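Local coordinates for oligopeptide ABC transporter, periplasmic oligopeptide-binding protein, putative (Thermotoga maritima MSB8, PDB 5IPW) that probably binds oligopeptides in the periplasm and hands them to an ABC transporter for uptake, at residues A[245-258]-A[270-282]. Residues are numbered along the deposited sequence; the frame is centred on the assembly and turned at random.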
ATOM      1  N   ILE A 245      24.003  10.173  -8.205  1.00 44.12           N
ATOM      2  CA  ILE A 245      25.306  10.764  -8.514  1.00 45.67           C
ATOM      3  C   ILE A 245      25.312  12.310  -8.533  1.00 46.40           C
ATOM      4  O   ILE A 245      26.353  12.913  -8.782  1.00 46.96           O
ATOM      5  CB  ILE A 245      25.902  10.204  -9.822  1.00 44.91           C
ATOM      6  CG1 ILE A 245      24.954  10.407 -11.005  1.00 45.19           C
ATOM      7  CG2 ILE A 245      26.230   8.732  -9.652  1.00 46.35           C
ATOM      8  CD1 ILE A 245      25.622  10.199 -12.353  1.00 43.32           C
ATOM      9  N   THR A 246      24.167  12.943  -8.264  1.00 45.80           N
ATOM     10  CA  THR A 246      24.100  14.406  -8.122  1.00 47.10           C
ATOM     11  C   THR A 246      23.282  14.803  -6.898  1.00 48.71           C
ATOM     12  O   THR A 246      22.586  13.977  -6.310  1.00 49.24           O
ATOM     13  CB  THR A 246      23.501  15.114  -9.365  1.00 45.50           C
ATOM     14  OG1 THR A 246      22.086  14.879  -9.445  1.00 43.54           O
ATOM     15  CG2 THR A 246      24.184  14.658 -10.644  1.00 43.96           C
ATOM     16  N   ASP A 247      23.377  16.076  -6.526  1.00 50.67           N
ATOM     17  CA  ASP A 247      22.660  16.611  -5.375  1.00 52.98           C
ATOM     18  C   ASP A 247      21.193  16.793  -5.747  1.00 51.50           C
ATOM     19  O   ASP A 247      20.894  17.207  -6.861  1.00 56.35           O
ATOM     20  CB  ASP A 247      23.265  17.961  -4.962  1.00 56.45           C
ATOM     21  CG  ASP A 247      22.842  18.388  -3.572  1.00 60.96           C
ATOM     22  OD1 ASP A 247      23.395  17.846  -2.589  1.00 67.93           O
ATOM     23  OD2 ASP A 247      21.949  19.255  -3.457  1.00 59.83           O
ATOM     24  N   PRO A 248      20.268  16.500  -4.821  1.00 48.86           N
ATOM     25  CA  PRO A 248      18.847  16.696  -5.131  1.00 51.13           C
ATOM     26  C   PRO A 248      18.383  18.158  -5.230  1.00 54.08           C
ATOM     27  O   PRO A 248      17.278  18.410  -5.707  1.00 57.19           O
ATOM     28  CB  PRO A 248      18.130  15.989  -3.979  1.00 50.35           C
ATOM     29  CG  PRO A 248      19.109  15.958  -2.865  1.00 49.36           C
ATOM     30  CD  PRO A 248      20.469  15.902  -3.493  1.00 49.05           C
ATOM     31  N   THR A 249      19.200  19.107  -4.781  1.00 56.93           N
ATOM     32  CA  THR A 249      18.866  20.529  -4.921  1.00 57.21           C
ATOM     33  C   THR A 249      19.187  21.028  -6.326  1.00 58.22           C
ATOM     34  O   THR A 249      18.563  21.979  -6.782  1.00 63.42           O
ATOM     35  CB  THR A 249      19.598  21.422  -3.898  1.00 54.63           C
ATOM     36  OG1 THR A 249      20.999  21.438  -4.187  1.00 54.46           O
ATOM     37  CG2 THR A 249      19.361  20.937  -2.469  1.00 53.91           C
ATOM     38  N   GLU A 250      20.156  20.408  -7.003  1.00 58.35           N
ATOM     39  CA  GLU A 250      20.405  20.709  -8.416  1.00 60.15           C
ATOM     40  C   GLU A 250      19.115  20.466  -9.187  1.00 61.77           C
ATOM     41  O   GLU A 250      18.222  19.757  -8.705  1.00 63.05           O
ATOM     42  CB  GLU A 250      21.542  19.859  -8.996  1.00 61.94           C
ATOM     43  CG  GLU A 250      22.925  20.197  -8.449  1.00 64.92           C
ATOM     44  CD  GLU A 250      23.997  19.198  -8.868  1.00 67.98           C
ATOM     45  OE1 GLU A 250      24.345  19.150 -10.071  1.00 66.02           O
ATOM     46  OE2 GLU A 250      24.507  18.463  -7.989  1.00 69.38           O
ATOM     47  N   GLN A 251      18.992  21.073 -10.366  1.00 62.05           N
ATOM     48  CA  GLN A 251      17.735  20.983 -11.112  1.00 62.95           C
ATOM     49  C   GLN A 251      17.542  19.595 -11.721  1.00 58.58           C
ATOM     50  O   GLN A 251      16.411  19.157 -11.908  1.00 55.06           O
ATOM     51  CB  GLN A 251      17.607  22.088 -12.170  1.00 66.12           C
ATOM     52  CG  GLN A 251      18.392  21.890 -13.460  1.00 68.30           C
ATOM     53  CD  GLN A 251      17.785  22.655 -14.632  1.00 71.69           C
ATOM     54  OE1 GLN A 251      16.566  22.847 -14.703  1.00 71.27           O
ATOM     55  NE2 GLN A 251      18.632  23.083 -15.566  1.00 72.51           N
ATOM     56  N   PHE A 252      18.648  18.917 -12.023  1.00 55.27           N
ATOM     57  CA  PHE A 252      18.613  17.524 -12.461  1.00 53.74           C
ATOM     58  C   PHE A 252      19.221  16.592 -11.408  1.00 49.23           C
ATOM     59  O   PHE A 252      20.434  16.569 -11.205  1.00 47.28           O
ATOM     60  CB  PHE A 252      19.301  17.376 -13.819  1.00 54.15           C
ATOM     61  CG  PHE A 252      18.618  18.147 -14.909  1.00 57.64           C
ATOM     62  CD1 PHE A 252      17.320  17.825 -15.285  1.00 58.09           C
ATOM     63  CD2 PHE A 252      19.247  19.219 -15.530  1.00 59.89           C
ATOM     64  CE1 PHE A 252      16.669  18.544 -16.273  1.00 60.49           C
ATOM     65  CE2 PHE A 252      18.601  19.945 -16.519  1.00 61.61           C
ATOM     66  CZ  PHE A 252      17.310  19.606 -16.892  1.00 61.30           C
ATOM     67  N   TYR A 253      18.348  15.856 -10.723  1.00 47.23           N
ATOM     68  CA  TYR A 253      18.755  14.829  -9.766  1.00 47.14           C
ATOM     69  C   TYR A 253      18.930  13.520 -10.527  1.00 45.63           C
ATOM     70  O   TYR A 253      17.963  12.976 -11.063  1.00 44.56           O
ATOM     71  CB  TYR A 253      17.698  14.681  -8.677  1.00 46.17           C
ATOM     72  CG  TYR A 253      18.029  13.661  -7.615  1.00 48.61           C
ATOM     73  CD1 TYR A 253      19.243  13.696  -6.937  1.00 48.14           C
ATOM     74  CD2 TYR A 253      17.109  12.674  -7.261  1.00 49.85           C
ATOM     75  CE1 TYR A 253      19.537  12.768  -5.953  1.00 46.98           C
ATOM     76  CE2 TYR A 253      17.394  11.747  -6.278  1.00 48.53           C
ATOM     77  CZ  TYR A 253      18.610  11.796  -5.632  1.00 48.55           C
ATOM     78  OH  TYR A 253      18.893  10.866  -4.657  1.00 49.69           O
ATOM     79  N   ILE A 254      20.164  13.029 -10.594  1.00 44.15           N
ATOM     80  CA  ILE A 254      20.486  11.889 -11.451  1.00 44.70           C
ATOM     81  C   ILE A 254      20.847  10.634 -10.668  1.00 43.74           C
ATOM     82  O   ILE A 254      21.696  10.671  -9.770  1.00 44.71           O
ATOM     83  CB  ILE A 254      21.629  12.218 -12.430  1.00 44.24           C
ATOM     84  CG1 ILE A 254      21.239  13.437 -13.288  1.00 45.60           C
ATOM     85  CG2 ILE A 254      21.930  11.011 -13.313  1.00 43.25           C
ATOM     86  CD1 ILE A 254      22.301  13.905 -14.265  1.00 45.32           C
ATOM     87  N   LEU A 255      20.193   9.527 -11.031  1.00 41.79           N
ATOM     88  CA  LEU A 255      20.555   8.199 -10.531  1.00 40.79           C
ATOM     89  C   LEU A 255      21.280   7.423 -11.619  1.00 39.11           C
ATOM     90  O   LEU A 255      20.883   7.448 -12.772  1.00 41.44           O
ATOM     91  CB  LEU A 255      19.328   7.418 -10.083  1.00 39.26           C
ATOM     92  CG  LEU A 255      18.350   8.138  -9.162  1.00 39.61           C
ATOM     93  CD1 LEU A 255      17.041   7.387  -9.132  1.00 40.29           C
ATOM     94  CD2 LEU A 255      18.894   8.287  -7.756  1.00 39.83           C
ATOM     95  N   GLU A 256      22.357   6.752 -11.241  1.00 39.28           N
ATOM     96  CA  GLU A 256      23.137   5.940 -12.159  1.00 40.35           C
ATOM     97  C   GLU A 256      22.989   4.472 -11.767  1.00 40.84           C
ATOM     98  O   GLU A 256      22.790   4.133 -10.594  1.00 38.28           O
ATOM     99  CB  GLU A 256      24.607   6.361 -12.108  1.00 42.51           C
ATOM    100  CG  GLU A 256      25.508   5.663 -13.110  1.00 45.82           C
ATOM    101  CD  GLU A 256      26.948   6.151 -13.045  1.00 49.44           C
ATOM    102  OE1 GLU A 256      27.459   6.629 -14.079  1.00 54.82           O
ATOM    103  OE2 GLU A 256      27.571   6.059 -11.968  1.00 48.52           O
ATOM    104  N   ARG A 257      23.075   3.601 -12.762  1.00 40.70           N
ATOM    105  CA  ARG A 257      22.973   2.179 -12.522  1.00 39.67           C
ATOM    106  C   ARG A 257      24.000   1.714 -11.498  1.00 38.07           C
ATOM    107  O   ARG A 257      25.149   2.157 -11.508  1.00 38.64           O
ATOM    108  CB  ARG A 257      23.146   1.401 -13.819  1.00 39.48           C
ATOM    109  CG  ARG A 257      24.499   1.548 -14.493  1.00 39.26           C
ATOM    110  CD  ARG A 257      24.472   0.851 -15.839  1.00 40.01           C
ATOM    111  NE  ARG A 257      23.801  -0.425 -15.670  1.00 40.98           N
ATOM    112  CZ  ARG A 257      22.758  -0.874 -16.360  1.00 39.92           C
ATOM    113  NH1 ARG A 257      22.231  -0.210 -17.378  1.00 38.91           N
ATOM    114  NH2 ARG A 257      22.265  -2.054 -16.034  1.00 43.15           N
ATOM    115  N   ASN A 258      23.553   0.843 -10.602  1.00 35.73           N
ATOM    116  CA  ASN A 258      24.426   0.175  -9.651  1.00 34.84           C
ATOM    117  C   ASN A 258      25.130  -0.984 -10.341  1.00 34.19           C
ATOM    118  O   ASN A 258      24.491  -1.992 -10.661  1.00 33.64           O
ATOM    119  CB  ASN A 258      23.610  -0.355  -8.476  1.00 34.82           C
ATOM    120  CG  ASN A 258      24.427  -1.208  -7.539  1.00 34.22           C
ATOM    121  OD1 ASN A 258      25.626  -1.383  -7.735  1.00 34.51           O
ATOM    122  ND2 ASN A 258      23.780  -1.746  -6.509  1.00 33.90           N
ATOM    123  N   GLN A 270      22.278  -8.444 -16.703  1.00 30.92           N
ATOM    124  CA  GLN A 270      22.326  -7.806 -15.393  1.00 32.14           C
ATOM    125  C   GLN A 270      21.491  -6.532 -15.402  1.00 33.18           C
ATOM    126  O   GLN A 270      21.761  -5.598 -16.159  1.00 33.77           O
ATOM    127  CB  GLN A 270      23.765  -7.450 -14.999  1.00 32.67           C
ATOM    128  CG  GLN A 270      23.861  -6.719 -13.664  1.00 33.45           C
ATOM    129  CD  GLN A 270      25.231  -6.122 -13.387  1.00 34.25           C
ATOM    130  OE1 GLN A 270      25.926  -5.677 -14.303  1.00 33.83           O
ATOM    131  NE2 GLN A 270      25.614  -6.082 -12.109  1.00 34.74           N
ATOM    132  N   LEU A 271      20.494  -6.491 -14.538  1.00 32.21           N
ATOM    133  CA  LEU A 271      19.608  -5.349 -14.457  1.00 32.49           C
ATOM    134  C   LEU A 271      20.284  -4.211 -13.678  1.00 32.12           C
ATOM    135  O   LEU A 271      21.314  -4.421 -13.037  1.00 30.86           O
ATOM    136  CB  LEU A 271      18.286  -5.776 -13.799  1.00 32.07           C
ATOM    137  CG  LEU A 271      17.514  -6.834 -14.585  1.00 31.42           C
ATOM    138  CD1 LEU A 271      16.384  -7.398 -13.747  1.00 31.15           C
ATOM    139  CD2 LEU A 271      16.970  -6.267 -15.888  1.00 31.82           C
ATOM    140  N   PRO A 272      19.722  -2.993 -13.758  1.00 32.17           N
ATOM    141  CA  PRO A 272      18.572  -2.590 -14.586  1.00 31.59           C
ATOM    142  C   PRO A 272      18.915  -2.512 -16.058  1.00 30.65           C
ATOM    143  O   PRO A 272      20.071  -2.555 -16.414  1.00 30.35           O
ATOM    144  CB  PRO A 272      18.219  -1.197 -14.055  1.00 31.51           C
ATOM    145  CG  PRO A 272      19.480  -0.690 -13.452  1.00 31.89           C
ATOM    146  CD  PRO A 272      20.186  -1.895 -12.893  1.00 32.57           C
ATOM    147  N   TYR A 273      17.912  -2.405 -16.912  1.00 31.15           N
ATOM    148  CA  TYR A 273      18.163  -2.171 -18.323  1.00 32.72           C
ATOM    149  C   TYR A 273      18.613  -0.728 -18.542  1.00 33.52           C
ATOM    150  O   TYR A 273      19.536  -0.454 -19.302  1.00 33.60           O
ATOM    151  CB  TYR A 273      16.891  -2.388 -19.112  1.00 34.51           C
ATOM    152  CG  TYR A 273      16.422  -3.824 -19.221  1.00 34.31           C
ATOM    153  CD1 TYR A 273      17.214  -4.792 -19.812  1.00 34.44           C
ATOM    154  CD2 TYR A 273      15.161  -4.190 -18.786  1.00 33.93           C
ATOM    155  CE1 TYR A 273      16.767  -6.096 -19.945  1.00 33.85           C
ATOM    156  CE2 TYR A 273      14.706  -5.480 -18.921  1.00 34.13           C
ATOM    157  CZ  TYR A 273      15.519  -6.429 -19.489  1.00 33.53           C
ATOM    158  OH  TYR A 273      15.045  -7.701 -19.632  1.00 32.64           O
ATOM    159  N   ILE A 274      17.954   0.179 -17.834  1.00 34.23           N
ATOM    160  CA  ILE A 274      18.153   1.611 -17.993  1.00 34.85           C
ATOM    161  C   ILE A 274      19.422   2.081 -17.268  1.00 34.74           C
ATOM    162  O   ILE A 274      19.655   1.725 -16.112  1.00 35.88           O
ATOM    163  CB  ILE A 274      16.899   2.358 -17.497  1.00 34.30           C
ATOM    164  CG1 ILE A 274      15.699   1.933 -18.353  1.00 32.41           C
ATOM    165  CG2 ILE A 274      17.105   3.866 -17.557  1.00 35.47           C
ATOM    166  CD1 ILE A 274      14.364   2.335 -17.783  1.00 33.16           C
ATOM    167  N   ASP A 275      20.237   2.873 -17.962  1.00 34.15           N
ATOM    168  CA  ASP A 275      21.529   3.323 -17.440  1.00 34.11           C
ATOM    169  C   ASP A 275      21.377   4.440 -16.406  1.00 34.59           C
ATOM    170  O   ASP A 275      22.044   4.434 -15.360  1.00 34.70           O
ATOM    171  CB  ASP A 275      22.421   3.816 -18.581  1.00 36.03           C
ATOM    172  CG  ASP A 275      23.017   2.688 -19.416  1.00 38.54           C
ATOM    173  OD1 ASP A 275      23.082   1.531 -18.940  1.00 40.69           O
ATOM    174  OD2 ASP A 275      23.461   2.972 -20.554  1.00 38.35           O
ATOM    175  N   TYR A 276      20.522   5.406 -16.716  1.00 33.43           N
ATOM    176  CA  TYR A 276      20.320   6.570 -15.866  1.00 34.27           C
ATOM    177  C   TYR A 276      18.852   6.920 -15.766  1.00 35.52           C
ATOM    178  O   TYR A 276      18.101   6.735 -16.726  1.00 34.98           O
ATOM    179  CB  TYR A 276      21.043   7.782 -16.447  1.00 33.36           C
ATOM    180  CG  TYR A 276      22.532   7.636 -16.524  1.00 31.21           C
ATOM    181  CD1 TYR A 276      23.337   7.990 -15.453  1.00 31.90           C
ATOM    182  CD2 TYR A 276      23.134   7.171 -17.668  1.00 30.90           C
ATOM    183  CE1 TYR A 276      24.712   7.866 -15.522  1.00 32.04           C
ATOM    184  CE2 TYR A 276      24.504   7.043 -17.755  1.00 32.08           C
ATOM    185  CZ  TYR A 276      25.290   7.387 -16.676  1.00 32.93           C
ATOM    186  OH  TYR A 276      26.658   7.244 -16.760  1.00 35.41           O
ATOM    187  N   VAL A 277      18.447   7.429 -14.610  1.00 36.28           N
ATOM    188  CA  VAL A 277      17.124   8.011 -14.473  1.00 40.99           C
ATOM    189  C   VAL A 277      17.303   9.403 -13.893  1.00 44.68           C
ATOM    190  O   VAL A 277      17.940   9.575 -12.854  1.00 42.41           O
ATOM    191  CB  VAL A 277      16.133   7.126 -13.666  1.00 42.09           C
ATOM    192  CG1 VAL A 277      16.851   6.184 -12.725  1.00 45.15           C
ATOM    193  CG2 VAL A 277      15.105   7.965 -12.915  1.00 41.51           C
ATOM    194  N   ARG A 278      16.772  10.399 -14.606  1.00 49.27           N
ATOM    195  CA  ARG A 278      16.947  11.792 -14.219  1.00 53.03           C
ATOM    196  C   ARG A 278      15.620  12.467 -13.911  1.00 50.58           C
ATOM    197  O   ARG A 278      14.668  12.397 -14.687  1.00 51.98           O
ATOM    198  CB  ARG A 278      17.766  12.555 -15.277  1.00 57.30           C
ATOM    199  CG  ARG A 278      17.026  13.478 -16.237  1.00 61.09           C
ATOM    200  CD  ARG A 278      17.934  13.819 -17.412  1.00 64.83           C
ATOM    201  NE  ARG A 278      17.938  15.231 -17.785  1.00 68.47           N
ATOM    202  CZ  ARG A 278      17.073  15.827 -18.610  1.00 73.07           C
ATOM    203  NH1 ARG A 278      16.067  15.168 -19.163  1.00 72.16           N
ATOM    204  NH2 ARG A 278      17.210  17.118 -18.877  1.00 81.11           N
ATOM    205  N   HIS A 279      15.563  13.086 -12.739  1.00 50.60           N
ATOM    206  CA  HIS A 279      14.419  13.892 -12.337  1.00 51.80           C
ATOM    207  C   HIS A 279      14.767  15.365 -12.502  1.00 53.90           C
ATOM    208  O   HIS A 279      15.820  15.816 -12.028  1.00 51.09           O
ATOM    209  CB  HIS A 279      14.053  13.623 -10.883  1.00 49.21           C
ATOM    210  CG  HIS A 279      13.524  12.247 -10.640  1.00 48.42           C
ATOM    211  ND1 HIS A 279      14.314  11.122 -10.720  1.00 47.50           N
ATOM    212  CD2 HIS A 279      12.286  11.816 -10.305  1.00 48.65           C
ATOM    213  CE1 HIS A 279      13.584  10.055 -10.459  1.00 46.61           C
ATOM    214  NE2 HIS A 279      12.353  10.449 -10.195  1.00 48.18           N
ATOM    215  N   GLU A 280      13.897  16.098 -13.195  1.00 55.27           N
ATOM    216  CA  GLU A 280      13.977  17.550 -13.235  1.00 55.61           C
ATOM    217  C   GLU A 280      13.162  18.152 -12.096  1.00 52.86           C
ATOM    218  O   GLU A 280      12.007  17.768 -11.881  1.00 49.39           O
ATOM    219  CB  GLU A 280      13.466  18.081 -14.568  1.00 60.32           C
ATOM    220  CG  GLU A 280      13.762  19.562 -14.770  1.00 63.53           C
ATOM    221  CD  GLU A 280      13.477  20.055 -16.175  1.00 64.98           C
ATOM    222  OE1 GLU A 280      13.392  19.238 -17.121  1.00 64.39           O
ATOM    223  OE2 GLU A 280      13.345  21.282 -16.326  1.00 68.52           O
ATOM    224  N   TYR A 281      13.763  19.086 -11.358  1.00 53.14           N
ATOM    225  CA  TYR A 281      13.004  19.843 -10.368  1.00 56.91           C
ATOM    226  C   TYR A 281      11.941  20.678 -11.096  1.00 55.55           C
ATOM    227  O   TYR A 281      12.219  21.317 -12.108  1.00 50.33           O
ATOM    228  CB  TYR A 281      13.889  20.758  -9.498  1.00 60.28           C
ATOM    229  CG  TYR A 281      13.054  21.641  -8.581  1.00 65.15           C
ATOM    230  CD1 TYR A 281      12.643  21.189  -7.331  1.00 67.51           C
ATOM    231  CD2 TYR A 281      12.629  22.908  -8.993  1.00 68.85           C
ATOM    232  CE1 TYR A 281      11.854  21.976  -6.502  1.00 70.22           C
ATOM    233  CE2 TYR A 281      11.838  23.704  -8.175  1.00 70.17           C
ATOM    234  CZ  TYR A 281      11.452  23.236  -6.932  1.00 72.71           C
ATOM    235  OH  TYR A 281      10.665  24.029  -6.122  1.00 72.47           O
ATOM    236  N   VAL A 282      10.724  20.649 -10.579  1.00 55.89           N
ATOM    237  CA  VAL A 282       9.644  21.437 -11.132  1.00 57.96           C
ATOM    238  C   VAL A 282       8.912  22.160 -10.008  1.00 62.54           C
ATOM    239  O   VAL A 282       8.876  21.692  -8.867  1.00 63.11           O
ATOM    240  CB  VAL A 282       8.651  20.581 -11.949  1.00 57.89           C
ATOM    241  CG1 VAL A 282       9.327  20.026 -13.193  1.00 55.56           C
ATOM    242  CG2 VAL A 282       8.052  19.464 -11.105  1.00 59.33           C
TER
HETATM  243  O   HOH W   1      16.813  10.644 -10.608  1.00 48.74           O
HETATM  244  O   HOH W   2      23.819  -2.651 -13.404  1.00 29.49           O
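Tyr253 and Leu255 pair through the backbone with His279 and Val277, joining strands 252-257 and 276-281 as antiparallel neighbours whose axes run at 164°. Leu255 N reaches Val277 O at 2.9 Å, nearly straight at 174°. Tyr281 N to Gln251 O and Arg257 N to Asp275 O continue the ladder at its two ends.

Phe252, Ile254, Glu256, Tyr276, Arg278 and Glu280 share one face. The Arg278 guanidinium lies over the Phe252 ring in an off-centre cation-pi stack, with CZ 4.2 Å from the ring centroid. Glu280 holds CG anti to its backbone N (chi1 -169°), and this CG packs 3.4 Å from Phe252 CE1. The extended chain of Glu256 runs alongside Tyr276. Tyr276 OH donates to the anti lone pair of Glu256 OE1 at 2.9 Å. Ile254 CG2 and Ile245 CD1 also touch this ring, Ile245 at its edge. A serine in place of Tyr276 would probably leave Glu256 OE1 without this donor and strip both isoleucines of their aromatic cover.

On the other face, Leu255 CD1 packs 3.8 Å from Val277 CG1. Water 1 donates to Tyr253 O and Val277 O and sits at the edge of the His279 ring, in its plane, by ND1. At the end of strand 252-257, the bend at chi3 turns Arg257 back to Asp275, where NH1 forms a salt bridge with OD1. Ser24 also bonds Asp275 OD1.

The pair forms the centre of a four-stranded mixed sheet in this family 5 solute-binding protein. Strand 242-244 flanks 252-257, and strand 62-67 flanks 276-281. Helix 73-80 packs on the Tyr253, Leu255 and His279 face, where Trp67 stacks on Tyr253 and meets His279 edge-to-face. Helix 25-32 covers Arg257.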